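Local atomic coordinates of phosphate transporter (Thermotoga maritima MSB8, PDB entry 6L85), a protein that probably imports inorganic phosphate across the cell membrane by coupling its uptake to the inward movement of sodium ions. Residues Leu4-Ile9 with Gly82-Leu87; Ser91-Ile96 with Pro383-Thr388; Gly118-Gly123 with Ala391-Leu396; Val269-Ser274 with Lys280-Pro285; Gly312-Thr317 with Leu363-Val368. All coordinates share one frame; numbering follows the deposited sequence.

Interaction 1 of 5, residues Leu4-Ile9 with Gly82-Leu87; sequences LIIAGI and GALSAL
Ala7 and Leu84 mark the closest approach of two regular alpha-helical segments, their CA atoms 6.6 Å apart where helix 2-32 passes helix 76-99. Leu84 takes part in every touching pair. Its CB points at the facing helix, and with CG anti to the carbonyl carbon (chi1 -61°) and CD1 continuing the chain outward, the isobutyl fork opens so that each methyl has its own partner. CD2 settles against Ala7, coming within 3.8 Å of Ala7 CA and 4.0 Å of Ala7 CB, so the leucine methyl reaches the helix backbone as well as the alanine side chain. The other prong, CD1 of Leu84, meets CG2 of Ile6 at 4.1 Å, the two side chains crossing at about a right angle. Ile6 offers its short branch and lies on the surface of the protein, where it may face lipid, whereas Ala7 and Leu84 are buried. All the touching atoms are carbons, a few methyl groups and one CA at ordinary van der Waals distance. Val269 of helix 260-275 touches both Ala7 and Leu84, adding a third helix to the junction, while Ser85 faces helix 368-400 and bonds back to Tyr81 O in its own helix. Leu84 also touches Ile3 and Leu10. Ile3, Ile6, Ala7 and Leu10 are spaced i, i+3, i+4, i+7, so the leucine sits as a single knob in a four-residue hole, the knobs-into-holes packing of a helical membrane bundle.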
# COMPACT_ATOMS: atom_id res chain seq x y z
N LEU B 4 28.67 -0.68 14.86
CA LEU B 4 27.28 -0.62 14.41
C LEU B 4 26.78 0.82 14.35
O LEU B 4 26.06 1.19 13.42
CB LEU B 4 26.40 -1.45 15.34
CG LEU B 4 26.61 -2.96 15.18
CD1 LEU B 4 25.52 -3.78 15.88
CD2 LEU B 4 26.68 -3.30 13.71
N ILE B 5 27.18 1.65 15.32
CA ILE B 5 26.77 3.04 15.33
C ILE B 5 27.37 3.78 14.14
O ILE B 5 26.68 4.58 13.48
CB ILE B 5 27.19 3.70 16.66
CG1 ILE B 5 26.36 3.12 17.80
CG2 ILE B 5 27.07 5.22 16.57
CD1 ILE B 5 27.08 3.09 19.14
N ILE B 6 28.65 3.55 13.87
CA ILE B 6 29.30 4.19 12.73
C ILE B 6 28.66 3.74 11.43
O ILE B 6 28.45 4.54 10.52
CB ILE B 6 30.82 3.93 12.76
CG1 ILE B 6 31.47 4.75 13.88
CG2 ILE B 6 31.48 4.27 11.44
CD1 ILE B 6 32.87 4.28 14.24
N ALA B 7 28.33 2.45 11.32
CA ALA B 7 27.63 1.95 10.15
C ALA B 7 26.27 2.62 10.00
O ALA B 7 25.88 2.98 8.88
CB ALA B 7 27.46 0.43 10.24
N GLY B 8 25.54 2.78 11.09
CA GLY B 8 24.25 3.45 11.00
C GLY B 8 24.39 4.87 10.50
O GLY B 8 23.66 5.31 9.62
N ILE B 9 25.38 5.60 11.02
CA ILE B 9 25.56 6.99 10.62
C ILE B 9 25.95 7.07 9.15
O ILE B 9 25.38 7.85 8.38
CB ILE B 9 26.59 7.68 11.53
CG1 ILE B 9 25.96 7.99 12.89
CG2 ILE B 9 27.13 8.95 10.89
CD1 ILE B 9 26.97 7.99 14.00
N GLY B 82 35.85 -2.27 4.64
CA GLY B 82 35.68 -1.90 3.25
C GLY B 82 34.30 -1.36 2.95
O GLY B 82 34.15 -0.39 2.19
N ALA B 83 33.26 -1.99 3.52
CA ALA B 83 31.90 -1.49 3.35
C ALA B 83 31.81 -0.06 3.85
O ALA B 83 31.28 0.82 3.16
CB ALA B 83 30.91 -2.40 4.08
N LEU B 84 32.36 0.20 5.04
CA LEU B 84 32.36 1.57 5.54
C LEU B 84 33.11 2.51 4.60
O LEU B 84 32.64 3.63 4.34
CB LEU B 84 32.96 1.62 6.94
CG LEU B 84 32.23 0.81 8.00
CD1 LEU B 84 32.89 1.08 9.33
CD2 LEU B 84 30.74 1.15 8.06
N SER B 85 34.27 2.08 4.10
CA SER B 85 35.07 2.93 3.20
C SER B 85 34.29 3.29 1.95
O SER B 85 34.28 4.45 1.53
CB SER B 85 36.38 2.23 2.83
OG SER B 85 37.24 2.17 3.96
N ALA B 86 33.62 2.30 1.35
CA ALA B 86 32.79 2.54 0.18
C ALA B 86 31.67 3.53 0.48
O ALA B 86 31.39 4.44 -0.32
CB ALA B 86 32.22 1.21 -0.33
N LEU B 87 30.99 3.37 1.63
CA LEU B 87 29.92 4.31 1.99
C LEU B 87 30.46 5.73 2.10
O LEU B 87 29.88 6.67 1.53
CB LEU B 87 29.24 3.89 3.31
CG LEU B 87 28.24 2.72 3.35
CD1 LEU B 87 27.90 2.34 4.78
CD2 LEU B 87 26.94 3.00 2.56

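Interaction 2 of 5, residues Ser91-Ile96 with Pro383-Thr388; sequences SFWILI and PTVAAT
Trp93 holds CG anti to its carbonyl carbon (chi1 -73°), which swings the indole across to helix 368-400, where Thr384 and Thr388 both keep OG1 beside the backbone N and CG2 anti to it. This is a helix-helix contact of the transmembrane bundle: the local axes approach to 10.3 Å, and their N-to-C directions differ by 138°, nearer antiparallel than parallel. The two threonines stand one helical turn apart and take hold of the indole in different ways. Thr384 CG2 lies over a face of the ring in a CH-pi contact, 3.7 Å from the centroid of the six-membered ring. Thr388 sits at the indole edge, where its OG1 accepts a hydrogen bond of 2.8 Å from Trp93 NE1, with an N-H...O angle of 155°. Val385, next to Thr384 in sequence, brings CG2 obliquely to the indole, 3.8 Å from Trp93 CD1. On the far face of the indole stands Phe92 CD2, so the ring is held between its own neighbour in sequence and Thr384. The threonine hydroxyls are also tied into their own helix, that of Thr384 bonding to Leu380 O one turn earlier. Val385 also touches Ala89 of helix 76-99 and Ser109 of helix 106-121. Thr388 OG1 both receives the indole N-H and gives its proton to Thr384 O at 2.7 Å, a carbonyl oxygen that also accepts the backbone N-H of Thr388, from the opposite face of its plane.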
# COMPACT_ATOMS: atom_id res chain seq x y z
N SER B 91 29.26 8.50 -0.67
CA SER B 91 28.51 9.62 -0.10
C SER B 91 29.18 10.93 -0.43
O SER B 91 28.51 11.91 -0.81
CB SER B 91 28.41 9.48 1.42
OG SER B 91 27.59 8.39 1.75
N PHE B 92 30.50 10.99 -0.25
CA PHE B 92 31.25 12.21 -0.52
C PHE B 92 31.02 12.68 -1.95
O PHE B 92 30.65 13.85 -2.18
CB PHE B 92 32.75 11.98 -0.28
CG PHE B 92 33.58 13.18 -0.54
CD1 PHE B 92 33.63 14.21 0.38
CD2 PHE B 92 34.25 13.33 -1.74
CE1 PHE B 92 34.36 15.35 0.14
CE2 PHE B 92 35.00 14.47 -2.00
CZ PHE B 92 35.06 15.48 -1.06
N TRP B 93 31.22 11.79 -2.92
CA TRP B 93 31.10 12.26 -4.30
C TRP B 93 29.64 12.55 -4.68
O TRP B 93 29.37 13.51 -5.43
CB TRP B 93 31.75 11.26 -5.26
CG TRP B 93 33.22 11.39 -5.11
CD1 TRP B 93 34.07 10.52 -4.48
CD2 TRP B 93 34.02 12.50 -5.52
NE1 TRP B 93 35.35 11.01 -4.51
CE2 TRP B 93 35.35 12.22 -5.14
CE3 TRP B 93 33.74 13.70 -6.20
CZ2 TRP B 93 36.40 13.10 -5.41
CZ3 TRP B 93 34.79 14.57 -6.46
CH2 TRP B 93 36.11 14.26 -6.07
N ILE B 94 28.68 11.77 -4.16
CA ILE B 94 27.27 12.06 -4.44
C ILE B 94 26.92 13.45 -3.92
O ILE B 94 26.25 14.22 -4.60
CB ILE B 94 26.32 11.01 -3.82
CG1 ILE B 94 26.64 9.56 -4.24
CG2 ILE B 94 24.87 11.36 -4.17
CD1 ILE B 94 26.54 9.33 -5.69
N LEU B 95 27.36 13.77 -2.71
CA LEU B 95 27.01 15.05 -2.11
C LEU B 95 27.68 16.22 -2.85
O LEU B 95 27.07 17.28 -3.00
CB LEU B 95 27.37 15.06 -0.63
CG LEU B 95 26.44 14.21 0.24
CD1 LEU B 95 26.91 14.13 1.67
CD2 LEU B 95 25.02 14.74 0.18
N ILE B 96 28.93 16.04 -3.31
CA ILE B 96 29.58 17.08 -4.11
C ILE B 96 28.75 17.34 -5.36
O ILE B 96 28.36 18.49 -5.67
CB ILE B 96 31.02 16.66 -4.46
CG1 ILE B 96 31.95 16.79 -3.26
CG2 ILE B 96 31.56 17.46 -5.64
CD1 ILE B 96 31.81 18.09 -2.53
N PRO B 383 35.80 5.22 -11.42
CA PRO B 383 37.20 5.27 -10.95
C PRO B 383 37.45 6.27 -9.83
O PRO B 383 38.24 6.00 -8.93
CB PRO B 383 38.00 5.62 -12.21
CG PRO B 383 36.99 6.27 -13.14
CD PRO B 383 35.71 5.54 -12.86
N THR B 384 36.80 7.44 -9.87
CA THR B 384 36.99 8.41 -8.80
C THR B 384 36.57 7.83 -7.45
O THR B 384 37.29 7.96 -6.45
CB THR B 384 36.18 9.68 -9.09
OG1 THR B 384 36.53 10.18 -10.38
CG2 THR B 384 36.44 10.74 -8.03
N VAL B 385 35.40 7.19 -7.40
CA VAL B 385 34.95 6.65 -6.12
C VAL B 385 35.78 5.44 -5.73
O VAL B 385 36.09 5.25 -4.55
CB VAL B 385 33.44 6.31 -6.15
CG1 VAL B 385 33.04 5.72 -4.83
CG2 VAL B 385 32.62 7.57 -6.44
N ALA B 386 36.14 4.59 -6.71
CA ALA B 386 37.02 3.46 -6.41
C ALA B 386 38.32 3.94 -5.77
O ALA B 386 38.74 3.42 -4.73
CB ALA B 386 37.28 2.65 -7.67
N ALA B 387 38.93 4.98 -6.35
CA ALA B 387 40.19 5.49 -5.82
C ALA B 387 40.00 6.12 -4.45
O ALA B 387 40.84 5.94 -3.56
CB ALA B 387 40.81 6.50 -6.80
N THR B 388 38.90 6.86 -4.26
CA THR B 388 38.63 7.47 -2.96
C THR B 388 38.39 6.41 -1.89
O THR B 388 38.84 6.56 -0.75
CB THR B 388 37.42 8.40 -3.08
OG1 THR B 388 37.62 9.34 -4.14
CG2 THR B 388 37.16 9.15 -1.78

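Interaction 3 of 5, residues Gly118-Gly123 with Ala391-Leu396; sequences GLVAVG and AVYWVL
The ring of Tyr393 meets helix 106-121 at its last turn, touching Val120 and Ala121 through CD2 and CE2. CG1 of Val120 stands at the edge of the ring, close to its plane, 3.8 Å from Tyr393 CD2. One residue on, Ala121 CB approaches obliquely, 3.8 Å from Tyr393 CE2 and 4.0 Å from Tyr393 OH, so the two neighbours line the CD2-CE2 side, Ala121 reaching the hydroxyl. The tyrosine can reach this far because CG is anti to the backbone N (chi1 175°), which carries the ring out from helix 368-400. Farther out, the hydroxyl is fixed by a hydrogen bond to Glu78 OE1, and Phe117 packs against the ring edge-to-face. Tyr81 and Ser85 of helix 76-99 also touch the tyrosine. Polar anchoring at the hydroxyl and apolar packing beside CD2 and CE2 thus set the ring's position together, with Tyr393 buried and Val120 on the surface. The arrangement is that of an aromatic side chain wedged into the junction of three helices, 76-99, 106-121 and 368-400, near the C-terminal end of helix 106-121 in this membrane bundle.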
# COMPACT_ATOMS: atom_id res chain seq x y z
N GLY B 118 37.95 -3.77 -2.68
CA GLY B 118 38.36 -5.13 -3.00
C GLY B 118 39.73 -5.19 -3.65
O GLY B 118 40.51 -6.11 -3.39
N LEU B 119 40.03 -4.21 -4.52
CA LEU B 119 41.32 -4.19 -5.21
C LEU B 119 42.46 -3.86 -4.26
O LEU B 119 43.54 -4.46 -4.35
CB LEU B 119 41.28 -3.17 -6.36
CG LEU B 119 40.30 -3.57 -7.46
CD1 LEU B 119 39.94 -2.37 -8.33
CD2 LEU B 119 40.82 -4.75 -8.30
N VAL B 120 42.25 -2.93 -3.34
CA VAL B 120 43.33 -2.59 -2.43
C VAL B 120 43.54 -3.68 -1.38
O VAL B 120 44.66 -3.90 -0.90
CB VAL B 120 43.08 -1.22 -1.78
CG1 VAL B 120 43.82 -1.09 -0.46
CG2 VAL B 120 43.56 -0.17 -2.70
N ALA B 121 42.47 -4.40 -1.01
CA ALA B 121 42.62 -5.38 0.05
C ALA B 121 43.22 -6.68 -0.47
O ALA B 121 44.04 -7.31 0.20
CB ALA B 121 41.27 -5.64 0.73
N VAL B 122 42.82 -7.10 -1.66
CA VAL B 122 43.20 -8.41 -2.17
C VAL B 122 43.77 -8.37 -3.58
O VAL B 122 44.49 -9.30 -3.98
CB VAL B 122 41.98 -9.37 -2.08
CG1 VAL B 122 42.20 -10.67 -2.83
CG2 VAL B 122 41.67 -9.66 -0.63
N GLY B 123 43.57 -7.32 -4.35
CA GLY B 123 44.06 -7.30 -5.72
C GLY B 123 43.01 -7.79 -6.70
O GLY B 123 41.83 -7.94 -6.37
N ALA B 391 41.67 4.82 -0.96
CA ALA B 391 42.42 5.73 -0.10
C ALA B 391 41.87 5.73 1.32
O ALA B 391 42.64 5.67 2.29
CB ALA B 391 42.37 7.15 -0.68
N VAL B 392 40.54 5.81 1.47
CA VAL B 392 39.96 5.80 2.81
C VAL B 392 40.29 4.50 3.51
O VAL B 392 40.62 4.48 4.70
CB VAL B 392 38.43 6.04 2.75
CG1 VAL B 392 37.81 5.76 4.13
CG2 VAL B 392 38.12 7.45 2.29
N TYR B 393 40.21 3.38 2.79
CA TYR B 393 40.43 2.09 3.41
C TYR B 393 41.87 1.95 3.89
O TYR B 393 42.12 1.51 5.02
CB TYR B 393 40.08 0.98 2.44
CG TYR B 393 40.39 -0.40 2.97
CD1 TYR B 393 39.71 -0.90 4.08
CD2 TYR B 393 41.35 -1.21 2.37
CE1 TYR B 393 39.98 -2.16 4.58
CE2 TYR B 393 41.63 -2.48 2.86
CZ TYR B 393 40.95 -2.94 3.97
OH TYR B 393 41.19 -4.19 4.49
N TRP B 394 42.84 2.34 3.05
CA TRP B 394 44.25 2.23 3.44
C TRP B 394 44.57 3.19 4.58
O TRP B 394 45.25 2.81 5.56
CB TRP B 394 45.13 2.50 2.22
CG TRP B 394 46.60 2.63 2.50
CD1 TRP B 394 47.54 1.63 2.48
CD2 TRP B 394 47.30 3.83 2.85
NE1 TRP B 394 48.77 2.14 2.80
CE2 TRP B 394 48.66 3.49 3.03
CE3 TRP B 394 46.91 5.17 3.02
CZ2 TRP B 394 49.63 4.43 3.35
CZ3 TRP B 394 47.87 6.10 3.37
CH2 TRP B 394 49.22 5.73 3.53
N VAL B 395 44.10 4.43 4.48
CA VAL B 395 44.26 5.39 5.57
C VAL B 395 43.73 4.79 6.87
O VAL B 395 44.44 4.73 7.88
CB VAL B 395 43.55 6.71 5.20
CG1 VAL B 395 43.18 7.52 6.42
CG2 VAL B 395 44.42 7.53 4.26
N LEU B 396 42.49 4.30 6.84
CA LEU B 396 41.88 3.63 7.98
C LEU B 396 42.76 2.51 8.53
O LEU B 396 43.02 2.42 9.73
CB LEU B 396 40.52 3.06 7.57
CG LEU B 396 39.39 3.06 8.56
CD1 LEU B 396 39.34 4.42 9.24
CD2 LEU B 396 38.09 2.76 7.82

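Interaction 4 of 5, residues Val269-Ser274 with Lys280-Pro285; sequences VMIVAS and KTVEIP
Met270 and Pro285 lie alongside each other and run in opposite directions, whereas Ile271 and Val282 cross at about a right angle; these two pairs join the C-terminal part of helix 260-275 to the extended loop that follows it. Met270 leaves its helix with CG anti to the carbonyl carbon and then bends at the thioether (chi3 63°), which folds CE against the proline ring. That methyl is 3.6 Å from Pro285 CB and 4.0 Å from Pro285 CG. Beside it, Ile271 sends out its long branch, and CD1, the end of that branch, meets Val282 CG1 at 3.6 Å. The same CD1 passes 4.1 Å from Glu283 O, a carbonyl it merely skirts. The loop passes across the helix, its neighbouring residues taking different directions: Ile284 packs on Ser61, Gln62 and Val65 of helix 58-66, and Lys280 O accepts a hydrogen bond from Lys66 NZ. Pro285 occupies the N-cap position of helix 286-302, so the methionine touches the loop just before the next helix begins. Between the two segments the contact rests mainly on methyl and ring carbons: the loop is held to the helix by close apolar fit, with directional bonding supplied by neighbours such as Lys66.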
# COMPACT_ATOMS: atom_id res chain seq x y z
N VAL B 269 28.16 -5.05 7.14
CA VAL B 269 28.72 -4.77 8.46
C VAL B 269 27.94 -5.49 9.56
O VAL B 269 28.52 -6.09 10.48
CB VAL B 269 28.78 -3.26 8.72
CG1 VAL B 269 29.26 -2.99 10.12
CG2 VAL B 269 29.70 -2.58 7.68
N MET B 270 26.60 -5.43 9.49
CA MET B 270 25.77 -6.12 10.48
C MET B 270 26.01 -7.63 10.45
O MET B 270 26.06 -8.28 11.50
CB MET B 270 24.29 -5.82 10.24
CG MET B 270 23.94 -4.33 10.42
SD MET B 270 22.22 -3.99 10.03
CE MET B 270 21.45 -5.01 11.30
N ILE B 271 26.12 -8.22 9.26
CA ILE B 271 26.30 -9.65 9.15
C ILE B 271 27.64 -10.06 9.74
O ILE B 271 27.73 -11.07 10.44
CB ILE B 271 26.14 -10.12 7.69
CG1 ILE B 271 24.69 -10.01 7.25
CG2 ILE B 271 26.57 -11.55 7.55
CD1 ILE B 271 24.52 -10.06 5.72
N VAL B 272 28.69 -9.26 9.50
CA VAL B 272 29.98 -9.63 10.09
C VAL B 272 29.94 -9.49 11.61
O VAL B 272 30.36 -10.40 12.34
CB VAL B 272 31.14 -8.84 9.44
CG1 VAL B 272 32.46 -9.10 10.16
CG2 VAL B 272 31.31 -9.24 7.97
N ALA B 273 29.40 -8.37 12.13
CA ALA B 273 29.30 -8.19 13.58
C ALA B 273 28.47 -9.28 14.24
O ALA B 273 28.75 -9.68 15.38
CB ALA B 273 28.71 -6.82 13.93
N SER B 274 27.44 -9.77 13.56
CA SER B 274 26.53 -10.73 14.16
C SER B 274 27.05 -12.17 14.05
O SER B 274 27.04 -12.91 15.03
CB SER B 274 25.15 -10.58 13.52
OG SER B 274 24.37 -11.75 13.66
N LYS B 280 26.37 -18.66 3.13
CA LYS B 280 26.09 -19.06 1.76
C LYS B 280 24.98 -18.20 1.18
O LYS B 280 25.16 -17.49 0.18
CB LYS B 280 25.70 -20.54 1.73
CG LYS B 280 26.51 -21.44 2.68
CD LYS B 280 25.98 -22.89 2.72
CE LYS B 280 25.84 -23.42 4.15
NZ LYS B 280 24.55 -24.16 4.36
N THR B 281 23.82 -18.24 1.81
CA THR B 281 22.68 -17.43 1.42
C THR B 281 22.55 -16.26 2.39
O THR B 281 22.42 -16.46 3.61
CB THR B 281 21.42 -18.30 1.40
OG1 THR B 281 20.94 -18.49 2.73
CG2 THR B 281 21.75 -19.68 0.82
N VAL B 282 22.58 -15.04 1.85
CA VAL B 282 22.55 -13.82 2.65
C VAL B 282 21.11 -13.41 2.92
O VAL B 282 20.28 -13.36 2.00
CB VAL B 282 23.31 -12.69 1.94
CG1 VAL B 282 23.14 -11.36 2.67
CG2 VAL B 282 24.77 -13.04 1.79
N GLU B 283 20.79 -13.12 4.18
CA GLU B 283 19.51 -12.53 4.54
C GLU B 283 19.76 -11.08 4.95
O GLU B 283 20.53 -10.82 5.88
CB GLU B 283 18.84 -13.31 5.68
CG GLU B 283 19.07 -14.81 5.60
CD GLU B 283 19.07 -15.47 6.98
OE1 GLU B 283 19.62 -14.87 7.94
OE2 GLU B 283 18.52 -16.60 7.10
N ILE B 284 19.14 -10.15 4.23
CA ILE B 284 19.34 -8.73 4.52
C ILE B 284 18.54 -8.35 5.76
O ILE B 284 17.30 -8.46 5.76
CB ILE B 284 18.94 -7.85 3.32
CG1 ILE B 284 19.77 -8.22 2.09
CG2 ILE B 284 19.14 -6.36 3.68
CD1 ILE B 284 21.23 -7.79 2.20
N PRO B 285 19.20 -7.89 6.83
CA PRO B 285 18.46 -7.49 8.04
C PRO B 285 17.54 -6.31 7.76
O PRO B 285 17.95 -5.29 7.19
CB PRO B 285 19.57 -7.11 9.04
CG PRO B 285 20.84 -7.72 8.47
CD PRO B 285 20.65 -7.70 6.97

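Interaction 5 of 5, residues Gly312-Thr317 with Leu363-Val368; sequences GEKITT and LEMVNV
Lys314, Val366 and Met365 supply the contact, Lys314 with by far the largest share. The contact joins two interhelical loops at the protein surface, one between helices 304-311 and 320-339, the other leading into helix 368-400. The lysine works here through its hydrocarbon chain. A bend at its second torsion (chi2 63°), followed by a nearly straight run to the amino group, lays the chain over Val366 so that two of its carbons straddle one methyl: Lys314 CG and Lys314 CE are each 4.0 Å from Val366 CG1. The side chains cross at about a right angle. Met365 also crosses the lysine at about a right angle, its bent chain bringing CE to Lys314 CE. The amino group makes only a weak hydrogen bond, to Thr310 O in helix 304-311. Glu313 OE2 of the first loop makes a salt bridge to Arg34 NH2. Ile315 packs on Thr29, a ligand of one bound sodium ion, which places the loop beside a residue of that site, while Val366 also touches Leu371 in helix 368-400. Next to it Asn367 is the N-cap of that helix, with OD1 accepting from Val370 N. The peptide bonds before Glu364 and Val366 are modelled cis, rare for non-proline residues and best read with caution. Lys314 CE and Met365 CE lie 4.1 Å apart.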
# COMPACT_ATOMS: atom_id res chain seq x y z
N GLY B 312 13.76 19.74 -13.63
CA GLY B 312 12.40 20.02 -14.08
C GLY B 312 12.31 21.15 -15.10
O GLY B 312 11.52 21.08 -16.04
N GLU B 313 13.11 22.21 -14.91
CA GLU B 313 13.07 23.33 -15.84
C GLU B 313 13.38 22.89 -17.26
O GLU B 313 12.80 23.43 -18.22
CB GLU B 313 14.04 24.43 -15.43
CG GLU B 313 13.53 25.35 -14.32
CD GLU B 313 12.03 25.60 -14.38
OE1 GLU B 313 11.52 26.00 -15.46
OE2 GLU B 313 11.36 25.39 -13.35
N LYS B 314 14.25 21.90 -17.42
CA LYS B 314 14.70 21.46 -18.73
C LYS B 314 13.65 20.64 -19.48
O LYS B 314 13.84 20.39 -20.68
CB LYS B 314 15.99 20.66 -18.58
CG LYS B 314 17.27 21.50 -18.56
CD LYS B 314 17.33 22.46 -17.37
CE LYS B 314 18.72 23.09 -17.22
NZ LYS B 314 18.90 23.75 -15.90
N ILE B 315 12.56 20.23 -18.83
CA ILE B 315 11.57 19.37 -19.49
C ILE B 315 10.16 19.94 -19.39
O ILE B 315 9.18 19.21 -19.58
CB ILE B 315 11.61 17.93 -18.92
CG1 ILE B 315 11.26 17.92 -17.43
CG2 ILE B 315 12.98 17.30 -19.17
CD1 ILE B 315 11.19 16.55 -16.83
N THR B 316 10.03 21.24 -19.10
CA THR B 316 8.70 21.83 -19.07
C THR B 316 8.04 21.85 -20.44
O THR B 316 6.84 22.14 -20.53
CB THR B 316 8.72 23.26 -18.51
OG1 THR B 316 9.32 24.14 -19.47
CG2 THR B 316 9.49 23.32 -17.19
N THR B 317 8.79 21.56 -21.50
CA THR B 317 8.23 21.39 -22.83
C THR B 317 7.92 19.93 -23.15
O THR B 317 7.51 19.63 -24.28
CB THR B 317 9.19 21.97 -23.89
OG1 THR B 317 10.45 21.29 -23.83
CG2 THR B 317 9.41 23.46 -23.64
N LEU B 363 17.94 21.03 -26.45
CA LEU B 363 19.32 20.68 -26.76
C LEU B 363 19.65 21.00 -28.21
O LEU B 363 18.90 20.61 -29.12
CB LEU B 363 19.56 19.20 -26.42
CG LEU B 363 19.89 18.95 -24.94
CD1 LEU B 363 18.66 18.98 -24.04
CD2 LEU B 363 20.64 17.63 -24.73
N GLU B 364 20.77 21.69 -28.46
CA GLU B 364 21.90 22.00 -27.53
C GLU B 364 21.61 22.35 -26.06
O GLU B 364 22.14 21.67 -25.19
CB GLU B 364 22.75 23.13 -28.15
CG GLU B 364 22.07 24.51 -28.25
CD GLU B 364 21.66 24.86 -29.66
OE1 GLU B 364 22.00 24.10 -30.59
OE2 GLU B 364 20.99 25.91 -29.84
N MET B 365 20.72 23.33 -25.79
CA MET B 365 20.30 23.67 -24.42
C MET B 365 19.70 22.45 -23.73
O MET B 365 18.57 22.07 -24.05
CB MET B 365 19.28 24.81 -24.45
CG MET B 365 18.79 25.25 -23.08
SD MET B 365 20.09 26.05 -22.10
CE MET B 365 19.65 25.51 -20.44
N VAL B 366 20.33 21.89 -22.70
CA VAL B 366 21.35 22.46 -21.79
C VAL B 366 22.55 23.28 -22.30
O VAL B 366 23.08 23.05 -23.39
CB VAL B 366 21.91 21.31 -20.94
CG1 VAL B 366 21.00 21.03 -19.78
CG2 VAL B 366 22.04 20.06 -21.80
N ASN B 367 22.96 24.25 -21.50
CA ASN B 367 24.28 24.83 -21.63
C ASN B 367 25.29 23.72 -21.91
O ASN B 367 25.44 22.79 -21.11
CB ASN B 367 24.61 25.55 -20.31
CG ASN B 367 26.03 26.09 -20.24
OD1 ASN B 367 26.99 25.46 -20.68
ND2 ASN B 367 26.16 27.27 -19.63
N VAL B 368 25.97 23.79 -23.07
CA VAL B 368 26.80 22.66 -23.48
C VAL B 368 28.03 22.48 -22.60
O VAL B 368 28.56 21.37 -22.51
CB VAL B 368 27.23 22.76 -24.96
CG1 VAL B 368 26.05 22.42 -25.88
CG2 VAL B 368 27.82 24.13 -25.28

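From the N terminus, interaction 1 brings helix 76-99 back to helix 2-32, closing a loop of 72 residues. Farther along helix 76-99, interaction 2 opens a long loop that ends only at helix 368-400; interaction 3 opens after it, from helix 106-121, and ends later on the same C-terminal helix, so the two cross. Both enclose interaction 4, a short local closure, and interaction 5, which joins two separate interhelical loops. Interactions 1 and 3 touch through Ser85 and Tyr393, and 1 and 4 through Val269, making one continuous cluster. Interaction 5 stands apart, its centre about 44 Å from that of interaction 4, on the opposite side of the chain's centre.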